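Local coordinates for protein tengpin (PDB 2VH4) that probably inhibits serine-type endopeptidases as a member of the serpin family, and is captured here in a loop C-sheet polymer and latent conformation, at residues Asn150-Lys155 / Gly330-Ala335; Phe274-Thr279 / Thr322-Asp327; Ser95-Ala100 / Val172-Glu177. All coordinates share one frame; numbering follows the deposited sequence.

Interaction 1. Residues Asn150-Lys155 / Gly330-Ala335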
loop_
_atom_site.group_PDB
_atom_site.type_symbol
_atom_site.label_atom_id
_atom_site.label_comp_id
_atom_site.label_asym_id
_atom_site.label_seq_id
_atom_site.Cartn_x
_atom_site.Cartn_y
_atom_site.Cartn_z
ATOM N N ASN A 150 -2.599 -14.974 -2.231
ATOM C CA ASN A 150 -1.940 -16.259 -2.519
ATOM C C ASN A 150 -1.258 -16.856 -1.284
ATOM O O ASN A 150 -0.176 -17.436 -1.381
ATOM C CB ASN A 150 -0.927 -16.152 -3.679
ATOM C CG ASN A 150 -1.467 -15.393 -4.898
ATOM O OD1 ASN A 150 -0.713 -15.113 -5.831
ATOM N ND2 ASN A 150 -2.759 -15.055 -4.897
ATOM N N GLY A 151 -1.883 -16.696 -0.121
ATOM C CA GLY A 151 -1.346 -17.251 1.120
ATOM C C GLY A 151 -0.274 -16.411 1.796
ATOM O O GLY A 151 0.260 -16.804 2.825
ATOM N N MET A 152 0.037 -15.246 1.236
ATOM C CA MET A 152 1.056 -14.373 1.831
ATOM C C MET A 152 0.563 -13.712 3.121
ATOM O O MET A 152 1.336 -13.507 4.062
ATOM C CB MET A 152 1.543 -13.343 0.820
ATOM C CG MET A 152 2.386 -13.953 -0.293
ATOM S SD MET A 152 3.008 -12.724 -1.451
ATOM C CE MET A 152 2.983 -13.682 -2.973
ATOM N N ILE A 153 -0.729 -13.399 3.154
ATOM C CA ILE A 153 -1.397 -12.887 4.344
ATOM C C ILE A 153 -2.702 -13.667 4.531
ATOM O O ILE A 153 -3.649 -13.499 3.757
ATOM C CB ILE A 153 -1.681 -11.379 4.213
ATOM C CG1 ILE A 153 -0.362 -10.595 4.147
ATOM C CG2 ILE A 153 -2.547 -10.895 5.370
ATOM C CD1 ILE A 153 -0.417 -9.330 3.325
ATOM N N ASP A 154 -2.750 -14.535 5.539
ATOM C CA ASP A 154 -3.946 -15.358 5.738
ATOM C C ASP A 154 -4.974 -14.799 6.716
ATOM O O ASP A 154 -6.124 -15.234 6.705
ATOM C CB ASP A 154 -3.611 -16.828 6.052
ATOM C CG ASP A 154 -2.444 -16.983 6.996
ATOM O OD1 ASP A 154 -1.548 -17.802 6.683
ATOM O OD2 ASP A 154 -2.423 -16.297 8.040
ATOM N N LYS A 155 -4.576 -13.837 7.543
ATOM C CA LYS A 155 -5.504 -13.227 8.501
ATOM C C LYS A 155 -5.396 -11.697 8.543
ATOM O O LYS A 155 -4.295 -11.149 8.571
ATOM C CB LYS A 155 -5.316 -13.836 9.901
ATOM C CG LYS A 155 -5.758 -15.305 10.017
ATOM C CD LYS A 155 -5.761 -15.814 11.452
ATOM N N GLY A 330 13.655 -13.985 -7.229
ATOM C CA GLY A 330 12.770 -12.850 -7.441
ATOM C C GLY A 330 12.204 -12.241 -6.179
ATOM O O GLY A 330 12.896 -12.105 -5.167
ATOM N N THR A 331 10.932 -11.866 -6.249
ATOM C CA THR A 331 10.261 -11.198 -5.147
ATOM C C THR A 331 8.801 -11.601 -5.080
ATOM O O THR A 331 8.085 -11.592 -6.087
ATOM C CB THR A 331 10.370 -9.660 -5.271
ATOM O OG1 THR A 331 11.744 -9.287 -5.392
ATOM C CG2 THR A 331 9.787 -8.961 -4.054
ATOM N N LYS A 332 8.378 -11.973 -3.879
ATOM C CA LYS A 332 6.974 -12.162 -3.561
ATOM C C LYS A 332 6.580 -11.025 -2.624
ATOM O O LYS A 332 7.301 -10.728 -1.675
ATOM C CB LYS A 332 6.753 -13.509 -2.866
ATOM C CG LYS A 332 6.873 -14.731 -3.767
ATOM C CD LYS A 332 6.953 -16.015 -2.931
ATOM C CE LYS A 332 6.360 -17.227 -3.669
ATOM N NZ LYS A 332 7.092 -17.609 -4.921
ATOM N N ALA A 333 5.449 -10.385 -2.896
ATOM C CA ALA A 333 4.980 -9.296 -2.047
ATOM C C ALA A 333 3.461 -9.240 -1.992
ATOM O O ALA A 333 2.779 -9.359 -3.010
ATOM C CB ALA A 333 5.557 -7.957 -2.502
ATOM N N GLY A 334 2.943 -9.059 -0.785
ATOM C CA GLY A 334 1.509 -9.028 -0.572
ATOM C C GLY A 334 1.109 -7.877 0.316
ATOM O O GLY A 334 1.887 -7.444 1.174
ATOM N N ALA A 335 -0.105 -7.378 0.104
ATOM C CA ALA A 335 -0.641 -6.295 0.918
ATOM C C ALA A 335 -2.149 -6.396 1.097
ATOM O O ALA A 335 -2.882 -6.786 0.178
ATOM C CB ALA A 335 -0.271 -4.950 0.335
#
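Met152 and Ile153 sit in the loop that leaves helix 135-148 and lie against strand 330-335, the start of the reactive-centre segment that serpins take into their main sheet. The contact is van der Waals packing of side chains on a backbone, burying 216 Å² in all. Met152 does most of the work. Its CG is anti to the carbonyl carbon (chi1 -70°) and chi2 continues straight, which carries SD onto the Ala333-Gly334 peptide, 3.6 Å from Ala333 C and 3.7 Å from Gly334 N. The chain then bends at chi3, and the terminal CE meets Lys332 CB at 3.8 Å, the two side chains crossing at about a right angle. Lys332 starts toward the loop but its end runs off, with NZ in a weak, long ion pair with Asp175. Ile153 reaches the strand with one branch: CD1 stands 3.7 Å from Gly334 O and 3.8 Å from Ala335 N. In serpin terms, the helix is helix F and the strand is the inserted fourth strand of sheet A, hydrogen-bonded through its backbone to both neighbours, strands 164-177 and 314-326. Gly334 has the CA nearest that of Met152, 5.9 Å away; a CB modelled on Gly334 would fall 3.1 Å from Met152 CB, too tight for a side chain under this loop. Replacing Met152 with an alanine would probably leave the Ala333-Gly334 peptide and Lys332 CB without their cover and open a gap beside Phe323, which the methionine also touches. Just upstream, Asn150, at positive phi, ends the helix as C-prime of a Schellman motif (Gly151 N to Lys146 O, Asn150 N to Ser147 O), which probably helps to direct the loop, and Ile153 N is held by Thr149 OG1.

Interaction 2. Residues Phe274-Thr279 / Thr322-Asp327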
loop_
_atom_site.group_PDB
_atom_site.type_symbol
_atom_site.label_atom_id
_atom_site.label_comp_id
_atom_site.label_asym_id
_atom_site.label_seq_id
_atom_site.Cartn_x
_atom_site.Cartn_y
_atom_site.Cartn_z
ATOM N N PHE A 274 15.863 -10.685 2.205
ATOM C CA PHE A 274 14.977 -10.461 3.351
ATOM C C PHE A 274 13.578 -11.006 3.159
ATOM O O PHE A 274 13.057 -11.064 2.040
ATOM C CB PHE A 274 14.931 -8.985 3.773
ATOM C CG PHE A 274 14.545 -8.028 2.670
ATOM C CD1 PHE A 274 13.208 -7.745 2.405
ATOM C CD2 PHE A 274 15.526 -7.371 1.928
ATOM C CE1 PHE A 274 12.851 -6.838 1.400
ATOM C CE2 PHE A 274 15.176 -6.463 0.918
ATOM C CZ PHE A 274 13.833 -6.200 0.658
ATOM N N LYS A 275 12.988 -11.416 4.276
ATOM C CA LYS A 275 11.639 -11.943 4.307
ATOM C C LYS A 275 10.998 -11.565 5.634
ATOM O O LYS A 275 11.495 -11.953 6.694
ATOM C CB LYS A 275 11.650 -13.467 4.135
ATOM C CG LYS A 275 10.290 -14.117 4.310
ATOM C CD LYS A 275 10.352 -15.620 4.095
ATOM C CE LYS A 275 9.020 -16.272 4.404
ATOM N NZ LYS A 275 8.834 -16.444 5.877
ATOM N N TYR A 276 9.900 -10.815 5.577
ATOM C CA TYR A 276 9.186 -10.439 6.795
ATOM C C TYR A 276 7.720 -10.076 6.570
ATOM O O TYR A 276 7.282 -9.875 5.436
ATOM C CB TYR A 276 9.913 -9.290 7.529
ATOM C CG TYR A 276 10.082 -8.021 6.714
ATOM C CD1 TYR A 276 9.080 -7.042 6.689
ATOM C CD2 TYR A 276 11.245 -7.796 5.972
ATOM C CE1 TYR A 276 9.226 -5.885 5.950
ATOM C CE2 TYR A 276 11.400 -6.643 5.229
ATOM C CZ TYR A 276 10.388 -5.689 5.224
ATOM O OH TYR A 276 10.546 -4.539 4.487
ATOM N N GLU A 277 6.980 -10.012 7.675
ATOM C CA GLU A 277 5.626 -9.469 7.710
ATOM C C GLU A 277 5.646 -8.161 8.484
ATOM O O GLU A 277 6.511 -7.949 9.341
ATOM C CB GLU A 277 4.671 -10.442 8.392
ATOM C CG GLU A 277 4.523 -11.772 7.680
ATOM C CD GLU A 277 3.808 -12.801 8.524
ATOM O OE1 GLU A 277 3.802 -12.648 9.766
ATOM O OE2 GLU A 277 3.255 -13.764 7.947
ATOM N N TYR A 278 4.681 -7.295 8.181
ATOM C CA TYR A 278 4.584 -5.970 8.782
ATOM C C TYR A 278 3.124 -5.577 8.941
ATOM O O TYR A 278 2.296 -5.853 8.070
ATOM C CB TYR A 278 5.316 -4.960 7.905
ATOM C CG TYR A 278 5.339 -3.530 8.395
ATOM C CD1 TYR A 278 6.152 -3.146 9.465
ATOM C CD2 TYR A 278 4.588 -2.547 7.758
ATOM C CE1 TYR A 278 6.193 -1.821 9.898
ATOM C CE2 TYR A 278 4.623 -1.218 8.187
ATOM C CZ TYR A 278 5.426 -0.869 9.254
ATOM O OH TYR A 278 5.466 0.439 9.677
ATOM N N THR A 279 2.817 -4.941 10.067
ATOM C CA THR A 279 1.479 -4.421 10.332
ATOM C C THR A 279 1.585 -2.964 10.758
ATOM O O THR A 279 2.406 -2.619 11.610
ATOM C CB THR A 279 0.754 -5.241 11.429
ATOM O OG1 THR A 279 0.724 -6.626 11.057
ATOM C CG2 THR A 279 -0.669 -4.771 11.608
ATOM N N THR A 322 1.355 -6.231 5.368
ATOM C CA THR A 322 2.164 -6.520 4.197
ATOM C C THR A 322 3.116 -7.690 4.464
ATOM O O THR A 322 3.351 -8.062 5.615
ATOM C CB THR A 322 2.984 -5.293 3.769
ATOM O OG1 THR A 322 3.831 -4.895 4.848
ATOM C CG2 THR A 322 2.074 -4.120 3.382
ATOM N N PHE A 323 3.651 -8.254 3.382
ATOM C CA PHE A 323 4.602 -9.369 3.421
ATOM C C PHE A 323 5.502 -9.232 2.210
ATOM O O PHE A 323 5.030 -8.871 1.136
ATOM C CB PHE A 323 3.863 -10.724 3.372
ATOM C CG PHE A 323 4.746 -11.898 3.023
ATOM C CD1 PHE A 323 5.489 -12.550 4.008
ATOM C CD2 PHE A 323 4.838 -12.352 1.704
ATOM C CE1 PHE A 323 6.312 -13.635 3.683
ATOM C CE2 PHE A 323 5.652 -13.446 1.368
ATOM C CZ PHE A 323 6.386 -14.087 2.358
ATOM N N ILE A 324 6.790 -9.510 2.377
ATOM C CA ILE A 324 7.719 -9.528 1.241
ATOM C C ILE A 324 8.805 -10.587 1.420
ATOM O O ILE A 324 9.225 -10.865 2.540
ATOM C CB ILE A 324 8.334 -8.128 0.974
ATOM C CG1 ILE A 324 9.112 -8.112 -0.350
ATOM C CG2 ILE A 324 9.184 -7.647 2.183
ATOM C CD1 ILE A 324 9.407 -6.717 -0.889
ATOM N N SER A 325 9.233 -11.189 0.315
ATOM C CA SER A 325 10.400 -12.072 0.310
ATOM C C SER A 325 11.264 -11.775 -0.902
ATOM O O SER A 325 10.867 -12.037 -2.037
ATOM C CB SER A 325 9.988 -13.543 0.310
ATOM O OG SER A 325 11.108 -14.384 0.533
ATOM N N VAL A 326 12.438 -11.206 -0.655
ATOM C CA VAL A 326 13.400 -10.943 -1.714
ATOM C C VAL A 326 14.526 -11.971 -1.608
ATOM O O VAL A 326 15.255 -12.006 -0.615
ATOM C CB VAL A 326 13.959 -9.490 -1.653
ATOM C CG1 VAL A 326 15.105 -9.308 -2.636
ATOM C CG2 VAL A 326 12.848 -8.471 -1.935
ATOM N N ASP A 327 14.647 -12.805 -2.636
ATOM C CA ASP A 327 15.644 -13.850 -2.675
ATOM C C ASP A 327 16.351 -13.873 -4.034
ATOM O O ASP A 327 16.283 -12.903 -4.798
ATOM C CB ASP A 327 14.996 -15.203 -2.364
ATOM C CG ASP A 327 14.051 -15.680 -3.466
ATOM O OD1 ASP A 327 13.650 -14.880 -4.345
ATOM O OD2 ASP A 327 13.707 -16.875 -3.453
#
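Phe274 opens the pairing with Val326, a hydrogen-bonded antiparallel pair: Val326 N gives a bond of 2.8 Å to Phe274 O, while the return bond from Phe274 N to Val326 O is longer, 3.2 Å, and falls on a lone pair in the carbonyl plane. With CG placed between the backbone N and carbonyl carbon (chi1 55°), the phenyl ring leans over the partner strand. Val326 CB sits over one face, 4.1 Å from the centroid and 13° off the normal, and Ile324 CG2 meets the edge in plane. Lys275 projects from the other face of the sheet, its methylenes passing Ser325 OG, and its CE comes in the plane of the Phe323 ring at the edge, 3.8 Å from Phe323 CE1. Tyr276 returns to the face of Phe274; its backbone exchanges two bonds with Ile324, and Ile324 CG2 lies over the phenol ring, offset toward the rim, 4.0 Å from the centroid, while the hydroxyl is bonded to Ser39 O. The axes of segments 274-279 and 322-326 approach to 4.7 Å and run antiparallel at 172°; they belong to strands six and five of serpin sheet A. On this face Phe361 of strand 359-365 meets Phe274, Tyr276 and Ile324, and Leu40 of strand 39-41 meets Tyr276 and Ile324. Glu277 sends CG to the Phe323 ring, 3.9 Å from Phe323 CD1; Glu277 CG and Lys275 CE thus both lie at the edge of that ring, beside CD1 and CE1. Tyr278 closes the ladder with two backbone bonds to Thr322. Its CB lies 3.4 Å from Thr322 OG1, a hydroxyl that is itself bonded to Leu40 O.

Interaction 3. Residues Ser95-Ala100 / Val172-Glu177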
loop_
_atom_site.group_PDB
_atom_site.type_symbol
_atom_site.label_atom_id
_atom_site.label_comp_id
_atom_site.label_asym_id
_atom_site.label_seq_id
_atom_site.Cartn_x
_atom_site.Cartn_y
_atom_site.Cartn_z
ATOM N N SER A 95 5.791 -12.598 -13.828
ATOM C CA SER A 95 5.573 -11.176 -13.586
ATOM C C SER A 95 4.122 -10.934 -13.172
ATOM O O SER A 95 3.384 -10.203 -13.836
ATOM C CB SER A 95 5.943 -10.375 -14.844
ATOM O OG SER A 95 5.426 -9.059 -14.800
ATOM N N LYS A 96 3.722 -11.562 -12.068
ATOM C CA LYS A 96 2.320 -11.573 -11.640
ATOM C C LYS A 96 1.966 -10.405 -10.737
ATOM O O LYS A 96 2.686 -10.110 -9.781
ATOM C CB LYS A 96 1.983 -12.879 -10.910
ATOM C CG LYS A 96 2.176 -14.157 -11.721
ATOM C CD LYS A 96 1.714 -15.360 -10.912
ATOM C CE LYS A 96 1.837 -16.638 -11.705
ATOM N NZ LYS A 96 1.708 -17.829 -10.825
ATOM N N LEU A 97 0.853 -9.746 -11.051
ATOM C CA LEU A 97 0.249 -8.758 -10.161
ATOM C C LEU A 97 -1.263 -8.868 -10.243
ATOM O O LEU A 97 -1.832 -8.727 -11.326
ATOM C CB LEU A 97 0.689 -7.327 -10.499
ATOM C CG LEU A 97 0.257 -6.233 -9.507
ATOM C CD1 LEU A 97 1.177 -6.184 -8.288
ATOM C CD2 LEU A 97 0.208 -4.877 -10.162
ATOM N N THR A 98 -1.898 -9.134 -9.102
ATOM C CA THR A 98 -3.361 -9.171 -9.002
ATOM C C THR A 98 -3.861 -8.206 -7.940
ATOM O O THR A 98 -3.202 -7.960 -6.928
ATOM C CB THR A 98 -3.902 -10.573 -8.641
ATOM O OG1 THR A 98 -3.152 -11.101 -7.536
ATOM C CG2 THR A 98 -3.821 -11.523 -9.839
ATOM N N ILE A 99 -5.045 -7.667 -8.178
ATOM C CA ILE A 99 -5.645 -6.718 -7.265
ATOM C C ILE A 99 -7.101 -7.111 -7.064
ATOM O O ILE A 99 -7.808 -7.419 -8.028
ATOM C CB ILE A 99 -5.522 -5.273 -7.801
ATOM C CG1 ILE A 99 -4.046 -4.936 -8.085
ATOM C CG2 ILE A 99 -6.132 -4.289 -6.822
ATOM C CD1 ILE A 99 -3.791 -3.508 -8.541
ATOM N N ALA A 100 -7.534 -7.119 -5.808
ATOM C CA ALA A 100 -8.901 -7.503 -5.472
ATOM C C ALA A 100 -9.474 -6.564 -4.431
ATOM O O ALA A 100 -8.778 -6.132 -3.508
ATOM C CB ALA A 100 -8.959 -8.933 -4.979
ATOM N N VAL A 172 -3.547 -7.084 -2.615
ATOM C CA VAL A 172 -2.589 -7.021 -3.701
ATOM C C VAL A 172 -1.616 -8.197 -3.557
ATOM O O VAL A 172 -1.187 -8.540 -2.444
ATOM C CB VAL A 172 -1.818 -5.672 -3.689
ATOM C CG1 VAL A 172 -0.576 -5.730 -4.561
ATOM C CG2 VAL A 172 -2.725 -4.531 -4.131
ATOM N N ALA A 173 -1.278 -8.817 -4.682
ATOM C CA ALA A 173 -0.322 -9.916 -4.691
ATOM C C ALA A 173 0.652 -9.740 -5.844
ATOM O O ALA A 173 0.243 -9.554 -7.000
ATOM C CB ALA A 173 -1.046 -11.256 -4.789
ATOM N N PHE A 174 1.939 -9.776 -5.511
ATOM C CA PHE A 174 3.016 -9.595 -6.478
ATOM C C PHE A 174 3.931 -10.817 -6.436
ATOM O O PHE A 174 4.433 -11.178 -5.372
ATOM C CB PHE A 174 3.794 -8.309 -6.161
ATOM C CG PHE A 174 4.943 -8.031 -7.100
ATOM C CD1 PHE A 174 4.720 -7.439 -8.341
ATOM C CD2 PHE A 174 6.247 -8.350 -6.736
ATOM C CE1 PHE A 174 5.781 -7.185 -9.213
ATOM C CE2 PHE A 174 7.315 -8.098 -7.601
ATOM C CZ PHE A 174 7.078 -7.510 -8.840
ATOM N N ASP A 175 4.130 -11.454 -7.589
ATOM C CA ASP A 175 4.999 -12.630 -7.716
ATOM C C ASP A 175 5.758 -12.537 -9.043
ATOM O O ASP A 175 5.186 -12.759 -10.113
ATOM C CB ASP A 175 4.168 -13.919 -7.650
ATOM C CG ASP A 175 5.018 -15.191 -7.557
ATOM O OD1 ASP A 175 6.249 -15.153 -7.776
ATOM O OD2 ASP A 175 4.435 -16.259 -7.270
ATOM N N ALA A 176 7.040 -12.191 -8.967
ATOM C CA ALA A 176 7.855 -12.015 -10.161
ATOM C C ALA A 176 9.273 -12.559 -10.016
ATOM O O ALA A 176 9.843 -12.591 -8.915
ATOM C CB ALA A 176 7.889 -10.544 -10.574
ATOM N N GLU A 177 9.832 -12.987 -11.144
ATOM C CA GLU A 177 11.216 -13.432 -11.213
ATOM C C GLU A 177 12.108 -12.292 -11.661
ATOM O O GLU A 177 11.683 -11.430 -12.443
ATOM C CB GLU A 177 11.360 -14.589 -12.202
ATOM C CG GLU A 177 10.728 -15.898 -11.744
ATOM C CD GLU A 177 11.103 -17.089 -12.623
ATOM O OE1 GLU A 177 12.011 -16.958 -13.478
ATOM O OE2 GLU A 177 10.483 -18.161 -12.452
#
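Leu97 of strand 95-100 crosses to Val172, Ala173 and Phe174 of strand 172-177, and its side chain can be followed atom by atom. CB lies 4.2 Å from Ala173 O, and CG stays equally distant from that oxygen. Chi1 sets CG anti to the backbone N, beside the carbonyl carbon, and the turn at chi2 (81°) then brings CD1 to the neighbouring strand: Leu97 CD1 is 3.7 Å from Ala173 O, reaches the edge of the Phe174 ring 3.8 Å from Phe174 CD1, and touches Val172 CG1 at 4.1 Å. The leucine also touches Tyr230 and Ile372. The strands belong to serpin sheet A, as its second and third strands; their short axes approach to 4.5 Å and run at 175°, antiparallel. Four backbone bonds zip Lys96 to Asp175 and Thr98 to Ala173. The bond from Lys96 N to Asp175 O is short, 2.7 Å, although its donor stands 37° out of the carbonyl plane. Leu97, Ile99, Val172 and Phe174 share one face, where Ile99 CG1 lies alongside Val172 CG2 and helix 43-54 packs on Ile99. On the other face Thr98 OG1 meets Ala173 CB at 3.5 Å.

From the N terminus, strand 95-100 comes first, followed by the loop 150-155, and interaction 3 closes at 172-177 over 71 residues. The segment 150-155 therefore lies inside that loop while its partner lies beyond it, so interactions 1 and 3 cross. Strand 274-279 then opens interaction 2, which closes at 322-327 and is nested within the long loop of interaction 1, shut last at 330-335. That final strand bridges the two ladders: Ala333 O to Phe174 N (2.7 Å) and Gly334 N to Phe323 O (2.8 Å) are probable hydrogen bonds. Interactions 2 and 3 do not touch, their nearest atoms about 6 Å apart, and the loop after helix 135-148 lies across the join.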